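Local coordinates for ATP phosphoribosyltransferase regulatory subunit (Lactococcus lactis, PDB 1Z7M), which is required for the first step of histidine biosynthesis and may allow feedback regulation of ATP phosphoribosyltransferase activity by histidine, at residues 45-55 and 158-169. Sequence-based numbering, arbitrary orientation.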
loop_
_atom_site.group_PDB
_atom_site.type_symbol
_atom_site.label_atom_id
_atom_site.label_comp_id
_atom_site.label_asym_id
_atom_site.label_seq_id
_atom_site.Cartn_x
_atom_site.Cartn_y
_atom_site.Cartn_z
ATOM N N ARG B 45 3.758 20.465 32.890
ATOM C CA ARG B 45 2.735 20.936 33.807
ATOM C C ARG B 45 1.546 20.001 33.832
ATOM O O ARG B 45 1.195 19.475 34.885
ATOM C CB ARG B 45 2.310 22.348 33.422
ATOM C CG ARG B 45 3.468 23.311 33.453
ATOM C CD ARG B 45 3.006 24.679 33.851
ATOM N NE ARG B 45 2.478 25.418 32.722
ATOM C CZ ARG B 45 3.238 25.994 31.803
ATOM N NH1 ARG B 45 4.558 25.914 31.886
ATOM N NH2 ARG B 45 2.679 26.654 30.802
ATOM N N LEU B 46 0.936 19.790 32.672
ATOM C CA LEU B 46 -0.208 18.896 32.576
ATOM C C LEU B 46 0.101 17.501 33.109
ATOM O O LEU B 46 -0.779 16.845 33.653
ATOM C CB LEU B 46 -0.708 18.794 31.134
ATOM C CG LEU B 46 -1.150 20.109 30.503
ATOM C CD1 LEU B 46 -1.997 19.807 29.293
ATOM C CD2 LEU B 46 -1.940 20.925 31.498
ATOM N N ARG B 47 1.336 17.030 32.959
ATOM C CA ARG B 47 1.669 15.706 33.485
ATOM C C ARG B 47 1.585 15.705 35.015
ATOM O O ARG B 47 1.055 14.758 35.605
ATOM C CB ARG B 47 3.066 15.251 33.034
ATOM C CG ARG B 47 3.094 14.591 31.659
ATOM C CD ARG B 47 3.928 13.322 31.657
ATOM N NE ARG B 47 3.859 12.655 30.367
ATOM C CZ ARG B 47 4.329 13.176 29.244
ATOM N NH1 ARG B 47 4.905 14.368 29.271
ATOM N NH2 ARG B 47 4.203 12.516 28.096
ATOM N N LYS B 48 2.097 16.754 35.661
ATOM C CA LYS B 48 2.021 16.813 37.121
ATOM C C LYS B 48 0.531 16.692 37.429
ATOM O O LYS B 48 0.081 15.741 38.073
ATOM C CB LYS B 48 2.555 18.155 37.672
ATOM C CG LYS B 48 3.975 18.545 37.221
ATOM C CD LYS B 48 5.091 18.269 38.254
ATOM C CE LYS B 48 6.491 18.673 37.705
ATOM N NZ LYS B 48 7.637 18.287 38.601
ATOM N N LEU B 49 -0.228 17.650 36.913
ATOM C CA LEU B 49 -1.666 17.724 37.111
ATOM C C LEU B 49 -2.426 16.416 36.956
ATOM O O LEU B 49 -3.200 16.042 37.822
ATOM C CB LEU B 49 -2.237 18.767 36.164
ATOM C CG LEU B 49 -3.747 18.916 36.163
ATOM C CD1 LEU B 49 -4.242 19.262 37.558
ATOM C CD2 LEU B 49 -4.129 19.994 35.162
ATOM N N PHE B 50 -2.217 15.724 35.850
ATOM C CA PHE B 50 -2.907 14.466 35.605
ATOM C C PHE B 50 -2.476 13.362 36.544
ATOM O O PHE B 50 -3.293 12.560 36.982
ATOM C CB PHE B 50 -2.658 13.986 34.175
ATOM C CG PHE B 50 -3.244 14.874 33.113
ATOM C CD1 PHE B 50 -2.842 14.735 31.785
ATOM C CD2 PHE B 50 -4.185 15.851 33.433
ATOM C CE1 PHE B 50 -3.363 15.554 30.800
ATOM C CE2 PHE B 50 -4.710 16.673 32.448
ATOM C CZ PHE B 50 -4.299 16.526 31.132
ATOM N N SER B 51 -1.176 13.307 36.814
ATOM C CA SER B 51 -0.598 12.286 37.688
ATOM C C SER B 51 -1.027 12.483 39.131
ATOM O O SER B 51 -1.146 11.523 39.886
ATOM C CB SER B 51 0.930 12.323 37.600
ATOM O OG SER B 51 1.412 13.615 37.926
ATOM N N LEU B 52 -1.248 13.742 39.492
ATOM C CA LEU B 52 -1.690 14.142 40.824
ATOM C C LEU B 52 -3.150 13.741 41.066
ATOM O O LEU B 52 -3.587 13.557 42.198
ATOM C CB LEU B 52 -1.561 15.655 40.951
ATOM C CG LEU B 52 -1.850 16.272 42.307
ATOM C CD1 LEU B 52 -0.809 15.780 43.298
ATOM C CD2 LEU B 52 -1.806 17.783 42.188
ATOM N N LYS B 53 -3.903 13.632 39.982
ATOM C CA LYS B 53 -5.303 13.262 40.031
ATOM C C LYS B 53 -5.417 11.779 39.726
ATOM O O LYS B 53 -6.497 11.264 39.457
ATOM C CB LYS B 53 -6.073 14.070 39.002
ATOM C CG LYS B 53 -5.938 15.559 39.182
ATOM C CD LYS B 53 -6.615 15.989 40.464
ATOM C CE LYS B 53 -6.663 17.505 40.594
ATOM N NZ LYS B 53 -7.428 17.919 41.813
ATOM N N ASN B 54 -4.278 11.104 39.745
ATOM C CA ASN B 54 -4.219 9.670 39.507
ATOM C C ASN B 54 -4.600 9.155 38.098
ATOM O O ASN B 54 -5.314 8.159 37.956
ATOM C CB ASN B 54 -5.044 8.965 40.593
ATOM C CG ASN B 54 -4.468 7.616 40.974
ATOM O OD1 ASN B 54 -3.267 7.489 41.222
ATOM N ND2 ASN B 54 -5.321 6.599 41.028
ATOM N N TYR B 55 -4.098 9.820 37.060
ATOM C CA TYR B 55 -4.354 9.398 35.680
ATOM C C TYR B 55 -3.141 8.704 35.065
ATOM O O TYR B 55 -2.062 9.288 34.969
ATOM C CB TYR B 55 -4.722 10.592 34.809
ATOM C CG TYR B 55 -6.159 11.007 34.937
ATOM C CD1 TYR B 55 -6.605 11.695 36.063
ATOM C CD2 TYR B 55 -7.091 10.682 33.945
ATOM C CE1 TYR B 55 -7.946 12.054 36.204
ATOM C CE2 TYR B 55 -8.437 11.033 34.079
ATOM C CZ TYR B 55 -8.853 11.723 35.218
ATOM O OH TYR B 55 -10.169 12.088 35.378
ATOM N N GLU B 158 -15.611 15.739 37.864
ATOM C CA GLU B 158 -14.175 15.531 37.872
ATOM C C GLU B 158 -13.569 16.000 36.565
ATOM O O GLU B 158 -12.571 16.715 36.563
ATOM C CB GLU B 158 -13.852 14.058 38.075
ATOM C CG GLU B 158 -12.385 13.792 38.282
ATOM C CD GLU B 158 -12.081 12.313 38.434
ATOM O OE1 GLU B 158 -12.836 11.623 39.165
ATOM O OE2 GLU B 158 -11.084 11.846 37.829
ATOM N N ILE B 159 -14.178 15.603 35.449
ATOM C CA ILE B 159 -13.676 15.986 34.136
ATOM C C ILE B 159 -13.801 17.496 33.885
ATOM O O ILE B 159 -12.832 18.132 33.489
ATOM C CB ILE B 159 -14.396 15.171 33.029
ATOM C CG1 ILE B 159 -14.074 13.676 33.184
ATOM C CG2 ILE B 159 -13.958 15.623 31.650
ATOM C CD1 ILE B 159 -12.648 13.298 32.824
ATOM N N LEU B 160 -14.974 18.072 34.135
ATOM C CA LEU B 160 -15.188 19.516 33.943
ATOM C C LEU B 160 -14.226 20.351 34.765
ATOM O O LEU B 160 -13.722 21.381 34.325
ATOM C CB LEU B 160 -16.606 19.898 34.350
ATOM C CG LEU B 160 -17.674 19.818 33.271
ATOM C CD1 LEU B 160 -19.038 19.937 33.903
ATOM C CD2 LEU B 160 -17.451 20.926 32.272
ATOM N N SER B 161 -14.003 19.899 35.987
ATOM C CA SER B 161 -13.108 20.573 36.901
ATOM C C SER B 161 -11.682 20.552 36.340
ATOM O O SER B 161 -11.046 21.601 36.172
ATOM C CB SER B 161 -13.165 19.863 38.244
ATOM O OG SER B 161 -13.089 20.805 39.291
ATOM N N LEU B 162 -11.196 19.345 36.051
ATOM C CA LEU B 162 -9.860 19.117 35.499
ATOM C C LEU B 162 -9.640 19.965 34.268
ATOM O O LEU B 162 -8.636 20.651 34.158
ATOM C CB LEU B 162 -9.698 17.655 35.112
ATOM C CG LEU B 162 -8.514 16.914 35.720
ATOM C CD1 LEU B 162 -8.516 15.469 35.218
ATOM C CD2 LEU B 162 -7.227 17.619 35.360
ATOM N N ALA B 163 -10.581 19.895 33.334
ATOM C CA ALA B 163 -10.511 20.668 32.105
ATOM C C ALA B 163 -10.243 22.143 32.408
ATOM O O ALA B 163 -9.410 22.786 31.765
ATOM C CB ALA B 163 -11.809 20.520 31.322
ATOM N N LEU B 164 -10.957 22.679 33.388
ATOM C CA LEU B 164 -10.772 24.068 33.765
ATOM C C LEU B 164 -9.353 24.308 34.284
ATOM O O LEU B 164 -8.735 25.354 34.007
ATOM C CB LEU B 164 -11.790 24.456 34.830
ATOM C CG LEU B 164 -13.220 24.621 34.330
ATOM C CD1 LEU B 164 -14.083 25.108 35.471
ATOM C CD2 LEU B 164 -13.261 25.619 33.199
ATOM N N GLN B 165 -8.835 23.340 35.036
ATOM C CA GLN B 165 -7.490 23.459 35.575
ATOM C C GLN B 165 -6.515 23.448 34.418
ATOM O O GLN B 165 -5.617 24.269 34.358
ATOM C CB GLN B 165 -7.200 22.309 36.540
ATOM C CG GLN B 165 -8.181 22.238 37.699
ATOM C CD GLN B 165 -7.832 21.144 38.688
ATOM O OE1 GLN B 165 -6.756 21.154 39.281
ATOM N NE2 GLN B 165 -8.738 20.187 38.863
ATOM N N VAL B 166 -6.720 22.530 33.483
ATOM C CA VAL B 166 -5.850 22.417 32.317
ATOM C C VAL B 166 -5.776 23.726 31.547
ATOM O O VAL B 166 -4.722 24.096 31.029
ATOM C CB VAL B 166 -6.325 21.311 31.353
ATOM C CG1 VAL B 166 -5.472 21.296 30.121
ATOM C CG2 VAL B 166 -6.231 19.967 32.030
ATOM N N ILE B 167 -6.892 24.431 31.458
ATOM C CA ILE B 167 -6.887 25.687 30.743
ATOM C C ILE B 167 -6.078 26.704 31.512
ATOM O O ILE B 167 -5.525 27.643 30.932
ATOM C CB ILE B 167 -8.288 26.185 30.559
ATOM C CG1 ILE B 167 -9.039 25.152 29.738
ATOM C CG2 ILE B 167 -8.286 27.532 29.886
ATOM C CD1 ILE B 167 -10.508 25.392 29.634
ATOM N N GLU B 168 -5.986 26.508 32.823
ATOM C CA GLU B 168 -5.234 27.439 33.649
ATOM C C GLU B 168 -3.735 27.254 33.535
ATOM O O GLU B 168 -2.990 28.094 34.004
ATOM C CB GLU B 168 -5.681 27.352 35.116
ATOM C CG GLU B 168 -6.113 28.714 35.690
ATOM C CD GLU B 168 -6.929 29.574 34.691
ATOM O OE1 GLU B 168 -8.045 29.161 34.319
ATOM O OE2 GLU B 168 -6.458 30.662 34.271
ATOM N N GLN B 169 -3.295 26.168 32.902
ATOM C CA GLN B 169 -1.867 25.901 32.720
ATOM C C GLN B 169 -1.373 26.379 31.361
ATOM O O GLN B 169 -0.182 26.581 31.159
ATOM C CB GLN B 169 -1.579 24.411 32.861
ATOM C CG GLN B 169 -1.845 23.859 34.240
ATOM C CD GLN B 169 -1.065 24.589 35.315
ATOM O OE1 GLN B 169 0.161 24.729 35.240
ATOM N NE2 GLN B 169 -1.774 25.049 36.331
#
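The backbone carbonyl O of Q169 accepts two hydrogen bonds side-on from the R45 guanidinium, through NE and NH2. R45 NH2 lies 2.9 Å from Q169 O, almost in line with the carbonyl bond. The bond from R45 NE to the same Q169 O is longer, 3.3 Å, and more bent. The oxygen sits at the guanidinium edge, in its plane. The R45 chain bends at chi2 and chi3 (-83°), which brings this edge round to the carbonyl. With an alanine in place of this arginine, the Q169 carbonyl would probably lose both donors, leaving the apolar L46 contacts to hold this end.

Beside this grip, L46 CD2 rests 3.8 Å from Q169 CB and also meets V166 CG1. Further along, a chi1 of 176° turns the L49 branch away from its own N and in among L162 and V166. L49 and L162 lie alongside, pointing opposite ways, with L49 CG 3.8 Å from L162 CD2. V166 CG2 comes to the edge of the F50 ring, 3.7 Å from F50 CE2. Q165 OE1 lies by L49 CD1, and K53 CE, the last carbon before the ammonium, is near the Q165 amide.

A Schellman motif with N54 as its C-prime residue ends helix 33-52, and Y55 follows. L162 CD1 touches Y55 CE1 at 3.6 Å. Y55 OH appears to donate to E158 OE2, although the place of that oxygen is less sure; the salt bridge from E158 to R119 uses the same oxygen.

Segments 45-52 and 158-169, on helices 33-52 and 152-169, run nearly antiparallel (157°), their axes 10.2 Å apart at closest approach. They belong to a class II aminoacyl-tRNA synthetase-like fold. I159 and L162 reach strand 139-148, while V166 packs on F323 of strand 320-326, so helix 152-169 lies against the large mixed sheet.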